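Putative oxidoreductase (Yersinia pestis, PDB 3KUX) is a putative oxidoreductase that probably binds a nicotinamide dinucleotide in a Rossmann-fold domain joined to a C-terminal alpha/beta domain, its substrate being unknown. Local coordinates at residues I281-L284 and V289-E292; L134-L139 and Y241-T246; A24-G29 and E266-A271; L70-T75 and A304-I309; A188-G193 and A323-K328. All blocks are in the same frame, centred on the assembly; numbering follows the deposited sequence.

Contact 1 of 5, residues I281-L284 and V289-E292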
# COMPACT_ATOMS: atom_id res chain seq x y z
N ILE A 281 -15.75 2.92 17.16
CA ILE A 281 -16.27 2.81 18.52
C ILE A 281 -15.58 1.71 19.30
O ILE A 281 -15.44 0.59 18.81
CB ILE A 281 -17.78 2.53 18.49
CG1 ILE A 281 -18.53 3.78 18.02
CG2 ILE A 281 -18.27 2.09 19.86
CD1 ILE A 281 -19.96 3.52 17.63
N VAL A 282 -15.15 2.03 20.52
CA VAL A 282 -14.55 1.02 21.38
C VAL A 282 -15.55 0.52 22.42
O VAL A 282 -16.28 1.30 23.02
CB VAL A 282 -13.28 1.53 22.07
CG1 VAL A 282 -12.71 0.45 22.98
CG2 VAL A 282 -12.25 1.96 21.03
N THR A 283 -15.58 -0.79 22.62
CA THR A 283 -16.45 -1.39 23.62
C THR A 283 -15.62 -2.14 24.64
O THR A 283 -14.88 -3.06 24.28
CB THR A 283 -17.45 -2.36 22.99
OG1 THR A 283 -18.21 -1.69 21.99
CG2 THR A 283 -18.37 -2.93 24.05
N LEU A 284 -15.73 -1.75 25.91
CA LEU A 284 -14.92 -2.37 26.95
C LEU A 284 -15.75 -3.01 28.04
O LEU A 284 -16.81 -2.50 28.41
CB LEU A 284 -13.96 -1.34 27.55
CG LEU A 284 -13.05 -0.64 26.55
CD1 LEU A 284 -12.20 0.41 27.25
CD2 LEU A 284 -12.18 -1.66 25.82
N VAL A 289 -19.72 -5.18 33.07
CA VAL A 289 -20.59 -4.27 32.34
C VAL A 289 -19.87 -3.81 31.08
O VAL A 289 -18.66 -3.55 31.10
CB VAL A 289 -20.97 -3.05 33.19
CG1 VAL A 289 -21.44 -1.90 32.30
CG2 VAL A 289 -22.04 -3.42 34.20
N LEU A 290 -20.61 -3.71 29.98
CA LEU A 290 -20.04 -3.23 28.73
C LEU A 290 -20.34 -1.75 28.54
O LEU A 290 -21.49 -1.34 28.48
CB LEU A 290 -20.58 -4.03 27.54
CG LEU A 290 -20.23 -5.52 27.52
CD1 LEU A 290 -20.86 -6.19 26.31
CD2 LEU A 290 -18.73 -5.71 27.52
N THR A 291 -19.28 -0.95 28.46
CA THR A 291 -19.40 0.46 28.17
C THR A 291 -18.94 0.63 26.74
O THR A 291 -18.34 -0.27 26.17
CB THR A 291 -18.46 1.30 29.06
OG1 THR A 291 -18.00 0.51 30.17
CG2 THR A 291 -19.17 2.54 29.57
N GLU A 292 -19.20 1.79 26.15
CA GLU A 292 -18.69 2.06 24.81
C GLU A 292 -18.54 3.56 24.56
O GLU A 292 -19.29 4.37 25.10
CB GLU A 292 -19.59 1.43 23.75
CG GLU A 292 -20.91 2.14 23.54
CD GLU A 292 -21.72 1.54 22.40
OE1 GLU A 292 -21.73 0.29 22.26
OE2 GLU A 292 -22.35 2.31 21.65
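Thr283 and Glu292 face each other as a non-hydrogen-bonded pair of an antiparallel hairpin, their CA atoms 4.3 Å apart, and their side chains rise together from the same face of the sheet. In Thr283, OG1 stands beside the backbone N (chi1 -57°), which leaves the methyl CG2 anti to that N and leaning toward the partner strand, 3.4 Å from the carbonyl O of Thr291 and beside CB of Leu290. OG1 runs alongside Glu292, 3.8 Å from its CB. Glu292 takes the less roomy first torsion, with CG between the N and the carbonyl carbon (chi1 73°), and then extends (chi2 176°), holding the carboxylate away from the backbone on the face it shares with Thr283. Ile281 adds its branch methyl CG2, which lies 4.2 Å from CB of Glu292. Beta-branched Ile281 and Thr283 suit extended backbone, while the long Glu292 can keep its charge at the surface. On the other face Leu284 and Thr291 form the next pair, a hydrogen-bonded one. Leu284 N donates to Thr291 O at 3.0 Å, and Thr291 N returns a straighter bond to Leu284 O at 2.9 Å. Strand 290-295 is outermost in the mixed sheet within this chain. Strand 280-285 lies between it and strand 248-252, where Ile281 and Thr283 make backbone hydrogen bonds with Ile251 and Ser249.

Contact 2 of 5, residues L134-L139 and Y241-T246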
# COMPACT_ATOMS: atom_id res chain seq x y z
N LEU A 134 -3.46 3.53 11.28
CA LEU A 134 -2.68 4.23 12.29
C LEU A 134 -3.41 4.16 13.63
O LEU A 134 -2.84 3.75 14.65
CB LEU A 134 -2.44 5.68 11.88
CG LEU A 134 -1.49 5.88 10.69
CD1 LEU A 134 -1.52 7.31 10.17
CD2 LEU A 134 -0.07 5.46 11.06
N THR A 135 -4.68 4.55 13.62
CA THR A 135 -5.49 4.57 14.83
C THR A 135 -5.44 3.22 15.52
O THR A 135 -5.25 3.14 16.74
CB THR A 135 -6.95 4.89 14.51
OG1 THR A 135 -7.02 6.16 13.85
CG2 THR A 135 -7.76 4.95 15.79
N LEU A 136 -5.60 2.16 14.73
CA LEU A 136 -5.60 0.80 15.24
C LEU A 136 -4.27 0.41 15.89
O LEU A 136 -4.26 -0.09 17.02
CB LEU A 136 -5.95 -0.17 14.12
CG LEU A 136 -5.98 -1.64 14.52
CD1 LEU A 136 -6.96 -1.85 15.67
CD2 LEU A 136 -6.34 -2.48 13.32
N LYS A 137 -3.16 0.64 15.19
CA LYS A 137 -1.83 0.37 15.75
C LYS A 137 -1.70 0.95 17.15
O LYS A 137 -1.19 0.30 18.06
CB LYS A 137 -0.73 0.96 14.86
CG LYS A 137 -0.39 0.13 13.64
CD LYS A 137 0.74 0.77 12.82
CE LYS A 137 2.01 0.89 13.64
NZ LYS A 137 3.13 1.46 12.85
N THR A 138 -2.19 2.17 17.32
CA THR A 138 -2.12 2.87 18.59
C THR A 138 -3.02 2.23 19.64
O THR A 138 -2.66 2.14 20.82
CB THR A 138 -2.49 4.35 18.43
OG1 THR A 138 -1.71 4.92 17.37
CG2 THR A 138 -2.22 5.11 19.71
N LEU A 139 -4.19 1.77 19.22
CA LEU A 139 -5.13 1.12 20.14
C LEU A 139 -4.57 -0.19 20.70
O LEU A 139 -4.74 -0.50 21.88
CB LEU A 139 -6.47 0.87 19.46
CG LEU A 139 -7.51 0.10 20.28
CD1 LEU A 139 -7.97 0.92 21.47
CD2 LEU A 139 -8.68 -0.33 19.41
N TYR A 241 -12.88 -2.23 9.75
CA TYR A 241 -12.24 -3.12 10.71
C TYR A 241 -13.23 -3.60 11.76
O TYR A 241 -14.08 -2.84 12.23
CB TYR A 241 -11.12 -2.41 11.46
CG TYR A 241 -9.90 -2.02 10.65
CD1 TYR A 241 -9.40 -2.85 9.65
CD2 TYR A 241 -9.22 -0.84 10.92
CE1 TYR A 241 -8.28 -2.49 8.93
CE2 TYR A 241 -8.10 -0.48 10.21
CZ TYR A 241 -7.63 -1.30 9.22
OH TYR A 241 -6.51 -0.94 8.51
N ILE A 242 -13.09 -4.87 12.15
CA ILE A 242 -13.76 -5.42 13.31
C ILE A 242 -12.70 -6.15 14.13
O ILE A 242 -12.09 -7.11 13.64
CB ILE A 242 -14.86 -6.41 12.91
CG1 ILE A 242 -16.01 -5.67 12.22
CG2 ILE A 242 -15.36 -7.19 14.12
CD1 ILE A 242 -17.00 -6.59 11.55
N VAL A 243 -12.47 -5.71 15.36
CA VAL A 243 -11.39 -6.27 16.16
C VAL A 243 -11.89 -6.70 17.53
O VAL A 243 -12.42 -5.88 18.28
CB VAL A 243 -10.25 -5.25 16.34
CG1 VAL A 243 -9.04 -5.91 16.96
CG2 VAL A 243 -9.88 -4.63 15.00
N HIS A 244 -11.73 -7.97 17.87
CA HIS A 244 -12.16 -8.47 19.17
C HIS A 244 -10.99 -8.86 20.06
O HIS A 244 -10.08 -9.58 19.64
CB HIS A 244 -13.10 -9.68 19.02
CG HIS A 244 -14.38 -9.36 18.30
ND1 HIS A 244 -15.19 -8.30 18.65
CD2 HIS A 244 -15.00 -9.98 17.26
CE1 HIS A 244 -16.24 -8.27 17.84
NE2 HIS A 244 -16.15 -9.28 17.00
N GLY A 245 -11.01 -8.37 21.29
CA GLY A 245 -10.01 -8.75 22.28
C GLY A 245 -10.70 -9.43 23.44
O GLY A 245 -11.93 -9.52 23.47
N THR A 246 -9.91 -9.90 24.41
CA THR A 246 -10.48 -10.53 25.60
C THR A 246 -11.16 -9.52 26.52
O THR A 246 -11.86 -9.89 27.45
CB THR A 246 -9.41 -11.28 26.41
OG1 THR A 246 -8.32 -10.39 26.70
CG2 THR A 246 -8.89 -12.47 25.64
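Leu136 of helix 131-142 sets its two methyls on two different residues of strand 241-245. CD2 sits over one face of the Tyr241 ring, 4.2 Å from the ring centroid and 18° off the normal, a CH-pi contact displaced toward the ring's rim. There the nearest ring atoms are CD2 and CE2. The two side chains cross at a slant, whereas the other methyl, CD1, meets Val243 tip to tip, with Val243 CG2 4.1 Å away. With CG anti to the backbone N (chi1 180°) the leucine is directed at the strand, and chi2 (57°) parts its methyls between Tyr241 and Val243. Tyr241 and Val243, two positions apart in the strand, point to the same side of the sheet and receive them together. A forked leucine suits this place because it can cover a flat ring and a branched aliphatic at once. Phe151 of the neighbouring strand 148-156 and Tyr250 of strand 248-252 extend the apolar patch under the helix. The phenol OH of Tyr241, beyond the covered part of the ring, has a weak hydrogen bond to Gln187. The chemistry is therefore hydrophobic burial with a modest CH-pi term, holding helix to sheet through shape and dispersion.

Contact 3 of 5, residues A24-G29 and E266-A271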
# COMPACT_ATOMS: atom_id res chain seq x y z
N ALA A 24 3.36 12.13 -7.75
CA ALA A 24 3.66 13.53 -8.02
C ALA A 24 3.27 14.40 -6.82
O ALA A 24 4.12 15.00 -6.18
CB ALA A 24 2.97 14.01 -9.29
N PRO A 25 1.97 14.44 -6.50
CA PRO A 25 1.48 15.30 -5.43
C PRO A 25 2.22 15.08 -4.12
O PRO A 25 2.48 16.04 -3.40
CB PRO A 25 0.02 14.86 -5.28
CG PRO A 25 -0.35 14.31 -6.60
CD PRO A 25 0.89 13.65 -7.12
N LEU A 26 2.56 13.83 -3.82
CA LEU A 26 3.18 13.49 -2.53
C LEU A 26 4.67 13.82 -2.46
O LEU A 26 5.16 14.28 -1.43
CB LEU A 26 2.95 12.02 -2.19
CG LEU A 26 1.57 11.68 -1.62
CD1 LEU A 26 1.38 10.17 -1.52
CD2 LEU A 26 1.36 12.34 -0.26
N ILE A 27 5.39 13.57 -3.56
CA ILE A 27 6.79 13.96 -3.66
C ILE A 27 6.89 15.48 -3.65
O ILE A 27 7.73 16.06 -2.97
CB ILE A 27 7.45 13.48 -4.96
CG1 ILE A 27 7.33 11.96 -5.10
CG2 ILE A 27 8.91 13.89 -4.99
CD1 ILE A 27 8.01 11.43 -6.35
N MSE A 28 6.01 16.11 -4.42
CA MSE A 28 5.95 17.56 -4.49
C MSE A 28 5.78 18.16 -3.10
O MSE A 28 6.41 19.17 -2.77
CB MSE A 28 4.79 17.99 -5.39
CG MSE A 28 5.01 19.31 -6.09
SE MSE A 28 6.51 19.26 -7.35
CE MSE A 28 8.00 19.36 -6.08
N GLY A 29 4.94 17.53 -2.29
CA GLY A 29 4.58 18.08 -0.98
C GLY A 29 5.56 17.74 0.11
O GLY A 29 5.38 18.11 1.27
N GLU A 266 -6.07 18.17 -4.91
CA GLU A 266 -5.58 18.91 -3.75
C GLU A 266 -4.07 18.79 -3.62
O GLU A 266 -3.50 17.73 -3.86
CB GLU A 266 -6.24 18.42 -2.46
CG GLU A 266 -7.74 18.69 -2.40
CD GLU A 266 -8.26 18.66 -0.98
OE1 GLU A 266 -7.46 18.89 -0.05
OE2 GLU A 266 -9.47 18.42 -0.78
N ARG A 267 -3.43 19.89 -3.24
CA ARG A 267 -1.98 19.94 -3.08
C ARG A 267 -1.62 20.04 -1.60
O ARG A 267 -2.37 20.59 -0.80
CB ARG A 267 -1.41 21.16 -3.82
CG ARG A 267 -1.90 21.33 -5.25
CD ARG A 267 -1.02 20.57 -6.24
NE ARG A 267 -1.36 20.87 -7.64
CZ ARG A 267 -0.83 21.86 -8.35
NH1 ARG A 267 0.06 22.68 -7.80
NH2 ARG A 267 -1.20 22.04 -9.61
N LEU A 268 -0.46 19.49 -1.23
CA LEU A 268 0.05 19.65 0.13
C LEU A 268 0.70 21.03 0.27
O LEU A 268 1.20 21.58 -0.71
CB LEU A 268 1.06 18.55 0.45
CG LEU A 268 0.55 17.18 0.91
CD1 LEU A 268 -0.59 16.67 0.04
CD2 LEU A 268 1.70 16.18 0.95
N PRO A 269 0.68 21.59 1.50
CA PRO A 269 0.08 21.01 2.69
C PRO A 269 -1.35 21.47 2.87
O PRO A 269 -1.74 22.49 2.31
CB PRO A 269 0.94 21.60 3.80
CG PRO A 269 1.28 22.96 3.30
CD PRO A 269 1.32 22.89 1.79
N GLN A 270 -2.13 20.72 3.64
CA GLN A 270 -3.48 21.12 4.03
C GLN A 270 -3.60 21.12 5.55
O GLN A 270 -3.20 20.16 6.21
CB GLN A 270 -4.52 20.16 3.44
CG GLN A 270 -4.66 20.22 1.93
CD GLN A 270 -5.31 21.50 1.46
OE1 GLN A 270 -5.25 21.84 0.28
NE2 GLN A 270 -5.93 22.23 2.38
N ALA A 271 -4.15 22.19 6.10
CA ALA A 271 -4.38 22.28 7.53
C ALA A 271 -4.97 20.97 8.07
O ALA A 271 -4.63 20.51 9.16
CB ALA A 271 -5.32 23.44 7.84
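The C-terminal end of helix 17-28, the helix that follows the first strand of the Rossmann fold, is covered by a loop of the C-terminal domain, where Leu268 packs against Leu26 and Gly29. The loop 266-271 has no regular secondary structure, and Leu268 is the residue that makes the approach. Its CG lies beside the backbone N, anti to the carbonyl carbon, and chi1 (-83°) and chi2 (46°) together bring the methyl CD2 to the last turn of the helix. There it lies 4.0 Å from CD2 of Leu26, the two leucines meeting obliquely. Leu26 has its CB directed away from the loop, yet its extended side chain brings this methyl back within reach. Gly29, just past the helix, offers bare backbone: its CA is 3.8 Å from CB of Leu268 and also touches CD2. Lacking a side chain, glycine allows the leucine to lie directly on the chain here. Pro25 contributes more loosely, its carbonyl O being 4.4 Å from Leu268 CD2. Having no N-H to give to the preceding turn, this proline coincides with a kink in the helix. Pro303 of helix 303-313 touches both Leu26 and Leu268, and Arg267 makes a cation-pi contact with Trp50. Across these two segments the chemistry is apolar, one leucine set against a methyl and a glycine backbone. It joins the domains by fit, while the charged group of Arg267 adds a separate link back to the Rossmann side.

Contact 4 of 5, residues L70-T75 and A304-I309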
# COMPACT_ATOMS: atom_id res chain seq x y z
N LEU A 70 16.82 9.63 -7.13
CA LEU A 70 15.77 8.64 -6.89
C LEU A 70 14.86 8.43 -8.10
O LEU A 70 14.55 9.37 -8.83
CB LEU A 70 14.94 9.04 -5.68
CG LEU A 70 13.64 8.27 -5.47
CD1 LEU A 70 13.90 6.77 -5.45
CD2 LEU A 70 12.94 8.73 -4.21
N ILE A 71 14.42 7.19 -8.28
CA ILE A 71 13.53 6.83 -9.38
C ILE A 71 12.30 6.09 -8.85
O ILE A 71 12.43 5.07 -8.17
CB ILE A 71 14.24 5.92 -10.39
CG1 ILE A 71 15.34 6.70 -11.12
CG2 ILE A 71 13.24 5.28 -11.36
CD1 ILE A 71 14.83 7.80 -12.03
N VAL A 72 11.11 6.60 -9.14
CA VAL A 72 9.89 5.90 -8.74
C VAL A 72 9.24 5.25 -9.95
O VAL A 72 9.15 5.86 -11.02
CB VAL A 72 8.87 6.81 -8.01
CG1 VAL A 72 9.56 7.67 -6.96
CG2 VAL A 72 8.12 7.67 -9.00
N ILE A 73 8.79 4.02 -9.78
CA ILE A 73 8.30 3.23 -10.89
C ILE A 73 6.88 2.74 -10.63
O ILE A 73 6.67 1.71 -9.99
CB ILE A 73 9.24 2.04 -11.16
CG1 ILE A 73 10.65 2.57 -11.45
CG2 ILE A 73 8.71 1.18 -12.30
CD1 ILE A 73 11.74 1.52 -11.38
N PRO A 74 5.89 3.51 -11.10
CA PRO A 74 4.48 3.18 -10.99
C PRO A 74 3.87 2.81 -12.34
O PRO A 74 2.66 2.94 -12.51
CB PRO A 74 3.87 4.50 -10.50
CG PRO A 74 4.75 5.56 -11.12
CD PRO A 74 6.06 4.91 -11.53
N THR A 75 4.69 2.37 -13.28
CA THR A 75 4.21 2.01 -14.61
C THR A 75 3.48 0.67 -14.59
O THR A 75 3.21 0.13 -13.52
CB THR A 75 5.36 1.95 -15.63
OG1 THR A 75 6.43 1.16 -15.10
CG2 THR A 75 5.89 3.35 -15.93
N ALA A 304 4.06 10.62 5.18
CA ALA A 304 5.05 9.99 6.05
C ALA A 304 5.96 9.04 5.27
O ALA A 304 7.12 8.85 5.63
CB ALA A 304 4.37 9.26 7.21
N TYR A 305 5.43 8.45 4.20
CA TYR A 305 6.20 7.49 3.39
C TYR A 305 7.40 8.15 2.73
O TYR A 305 8.54 7.72 2.92
CB TYR A 305 5.33 6.83 2.32
CG TYR A 305 6.11 5.89 1.42
CD1 TYR A 305 6.43 4.61 1.85
CD2 TYR A 305 6.53 6.29 0.15
CE1 TYR A 305 7.15 3.75 1.04
CE2 TYR A 305 7.25 5.44 -0.66
CZ TYR A 305 7.56 4.16 -0.22
OH TYR A 305 8.27 3.29 -1.01
N TYR A 306 7.14 9.17 1.93
CA TYR A 306 8.20 9.86 1.21
C TYR A 306 9.16 10.61 2.15
O TYR A 306 10.37 10.64 1.91
CB TYR A 306 7.64 10.76 0.11
CG TYR A 306 7.39 9.99 -1.15
CD1 TYR A 306 8.44 9.65 -1.99
CD2 TYR A 306 6.12 9.56 -1.49
CE1 TYR A 306 8.23 8.92 -3.15
CE2 TYR A 306 5.89 8.83 -2.65
CZ TYR A 306 6.95 8.52 -3.47
OH TYR A 306 6.75 7.79 -4.63
N ALA A 307 8.63 11.19 3.21
CA ALA A 307 9.49 11.80 4.20
C ALA A 307 10.39 10.71 4.77
O ALA A 307 11.54 10.97 5.13
CB ALA A 307 8.66 12.46 5.30
N GLY A 308 9.86 9.50 4.85
CA GLY A 308 10.62 8.35 5.33
C GLY A 308 11.66 7.93 4.31
O GLY A 308 12.78 7.56 4.66
N ILE A 309 11.28 7.96 3.04
CA ILE A 309 12.20 7.63 1.97
C ILE A 309 13.35 8.64 1.98
O ILE A 309 14.52 8.26 2.04
CB ILE A 309 11.52 7.69 0.59
CG1 ILE A 309 10.41 6.63 0.50
CG2 ILE A 309 12.55 7.52 -0.51
CD1 ILE A 309 10.92 5.21 0.31
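Leu70 and Ile309 make the purely aliphatic part of the contact: CD2 of Leu70 lies 3.9 Å from CG2 of Ile309, and the side chains cross at about a right angle. A first torsion of 168° turns the fork of Leu70 away from its own N and toward the helix. The second touch is aliphatic to aromatic. Val72 brings CG1 to the edge of the Tyr306 ring, near its plane, 3.7 Å from the phenol oxygen OH and 4.2 Å from ring atom CE1. Strand 70-73 is a central strand of the parallel Rossmann sheet, flanked by strands 8-13 and 93-96, whereas helix 303-313 belongs to the C-terminal domain; it thus packs on the Rossmann fold, the probable dinucleotide-binding domain, from outside. Leu70 and Val72, two apart, face it together, and short Val72 suits a place that long Tyr306 reaches with its phenol end. Within the helix, CG1 of Ile309 rests 3.6 Å above the Tyr305 ring plane, and CD2 of Tyr305 lies over a face of the Tyr306 ring. Both tyrosines find polar partners in the Rossmann fold: the OH of Tyr306 is hydrogen-bonded to ND1 of His23, that of Tyr305 to OG of Ser122.

Contact 5 of 5, residues A188-G193 and A323-K328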
# COMPACT_ATOMS: atom_id res chain seq x y z
N ALA A 188 -2.02 -6.94 7.93
CA ALA A 188 -2.11 -8.11 8.79
C ALA A 188 -0.73 -8.54 9.28
O ALA A 188 -0.54 -8.84 10.46
CB ALA A 188 -2.79 -9.24 8.07
N LEU A 189 0.23 -8.57 8.37
CA LEU A 189 1.60 -8.91 8.74
C LEU A 189 2.18 -7.88 9.71
O LEU A 189 2.82 -8.25 10.70
CB LEU A 189 2.48 -9.03 7.50
CG LEU A 189 2.50 -10.40 6.82
CD1 LEU A 189 1.10 -10.98 6.71
CD2 LEU A 189 3.18 -10.32 5.46
N GLN A 190 1.96 -6.60 9.43
CA GLN A 190 2.46 -5.54 10.29
C GLN A 190 1.92 -5.62 11.71
O GLN A 190 2.63 -5.35 12.67
CB GLN A 190 2.12 -4.18 9.70
CG GLN A 190 2.90 -3.87 8.45
CD GLN A 190 4.39 -3.86 8.70
OE1 GLN A 190 4.88 -3.10 9.53
NE2 GLN A 190 5.11 -4.73 8.00
N LEU A 191 0.66 -6.01 11.84
CA LEU A 191 0.01 -6.09 13.15
C LEU A 191 0.31 -7.39 13.90
O LEU A 191 0.57 -7.36 15.10
CB LEU A 191 -1.51 -5.93 13.01
CG LEU A 191 -2.04 -4.57 12.53
CD1 LEU A 191 -3.52 -4.67 12.18
CD2 LEU A 191 -1.82 -3.50 13.58
N PHE A 192 0.29 -8.52 13.19
CA PHE A 192 0.35 -9.83 13.86
C PHE A 192 1.49 -10.73 13.41
O PHE A 192 1.64 -11.84 13.91
CB PHE A 192 -0.98 -10.58 13.70
CG PHE A 192 -2.19 -9.78 14.11
CD1 PHE A 192 -2.48 -9.59 15.45
CD2 PHE A 192 -3.03 -9.22 13.16
CE1 PHE A 192 -3.59 -8.85 15.84
CE2 PHE A 192 -4.14 -8.49 13.54
CZ PHE A 192 -4.42 -8.30 14.88
N GLY A 193 2.28 -10.27 12.45
CA GLY A 193 3.33 -11.11 11.89
C GLY A 193 2.76 -12.20 11.00
O GLY A 193 1.63 -12.10 10.53
N ALA A 323 12.10 -3.96 0.69
CA ALA A 323 11.74 -4.95 -0.31
C ALA A 323 11.42 -6.26 0.38
O ALA A 323 10.43 -6.92 0.07
CB ALA A 323 12.88 -5.13 -1.30
N THR A 324 12.26 -6.63 1.34
CA THR A 324 12.05 -7.81 2.17
C THR A 324 10.58 -8.04 2.52
O THR A 324 10.05 -9.14 2.35
CB THR A 324 12.85 -7.72 3.48
OG1 THR A 324 14.15 -8.28 3.28
CG2 THR A 324 12.15 -8.47 4.61
N GLU A 325 9.94 -6.98 3.00
CA GLU A 325 8.57 -7.07 3.48
C GLU A 325 7.57 -7.15 2.34
O GLU A 325 6.51 -7.78 2.46
CB GLU A 325 8.25 -5.90 4.41
CG GLU A 325 8.91 -6.01 5.78
CD GLU A 325 8.73 -4.77 6.63
OE1 GLU A 325 8.42 -3.69 6.07
OE2 GLU A 325 8.91 -4.86 7.87
N ALA A 326 7.91 -6.51 1.23
CA ALA A 326 7.05 -6.55 0.05
C ALA A 326 7.04 -7.96 -0.50
O ALA A 326 6.00 -8.49 -0.87
CB ALA A 326 7.54 -5.56 -1.00
N ILE A 327 8.22 -8.57 -0.53
CA ILE A 327 8.38 -9.93 -1.04
C ILE A 327 7.56 -10.94 -0.23
O ILE A 327 6.95 -11.84 -0.79
CB ILE A 327 9.87 -10.33 -1.07
CG1 ILE A 327 10.63 -9.45 -2.06
CG2 ILE A 327 10.01 -11.82 -1.41
CD1 ILE A 327 12.14 -9.58 -1.98
N LYS A 328 7.55 -10.77 1.10
CA LYS A 328 6.72 -11.62 1.95
C LYS A 328 5.23 -11.51 1.60
O LYS A 328 4.52 -12.51 1.58
CB LYS A 328 6.96 -11.31 3.43
CG LYS A 328 8.02 -12.20 4.07
CD LYS A 328 8.90 -11.44 5.07
CE LYS A 328 8.08 -10.87 6.22
NZ LYS A 328 8.91 -9.98 7.09
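Leu189, on the last turns of helix 176-192, reaches toward the start of helix 323-342 and supplies the better-packed, apolar half of this contact. Its methyl CD2 lies 4.4 Å from CB of Lys328, a loose touch on the hydrocarbon root of the lysine. The same leucine also touches Val329 and Leu332, so the packing continues along helix 323-342, and this is what makes the apolar side the firmer one. A leucine suits the spot because its branched end can bridge helices whose CA atoms, at Leu189 and Glu325, are 8.9 Å apart. A lysine suits the border, since its aliphatic stem can pack while the chain carries the amine on past the apolar touch. The other half is looser and polar. Gln190 bends at its second torsion (chi2 -60°), turning the amide across toward Glu325, which comes out of its own helix with an extended chain. The two side chains cross at about a right angle, and the planes of amide and carboxylate are 69° apart. NE2 of Gln190 stops 3.8 Å from OE2 of Glu325, too far for a hydrogen bond. The carboxylate has its stronger partner elsewhere, a salt bridge from OE1 to Arg128. What results is a pairing of modest dispersion with a weak electrostatic approach, in which the amide nitrogen NE2 comes near the carboxylate without bonding to it. Arg128 probably offsets the carboxylate's charge in part, and its pull on Gln190 is then likely to be small.

How the contacts relate
Along the chain the first segments come in the order of contacts 3, 4, 2, 5 and 1. Contacts 1 and 2, with centres 13 Å apart, reach the same mixed sheet, contact 1 at its edge hairpin and contact 2 nearer the middle, where helix 131-142 packs on strand 241-245. Contact 2 touches contact 5 where Leu136 and Lys137 meet Leu191, so helix 131-142 packs on helix 176-192 as well as on the sheet. Contacts 3 and 4, 14 Å apart between centres, share Tyr306 packing on Leu26 and Ile27, and both join the Rossmann fold to the C-terminal domain. Contacts 1 and 4 lie about 40 Å apart between centres, spanning the molecule from the sheet's edge to the domain interface.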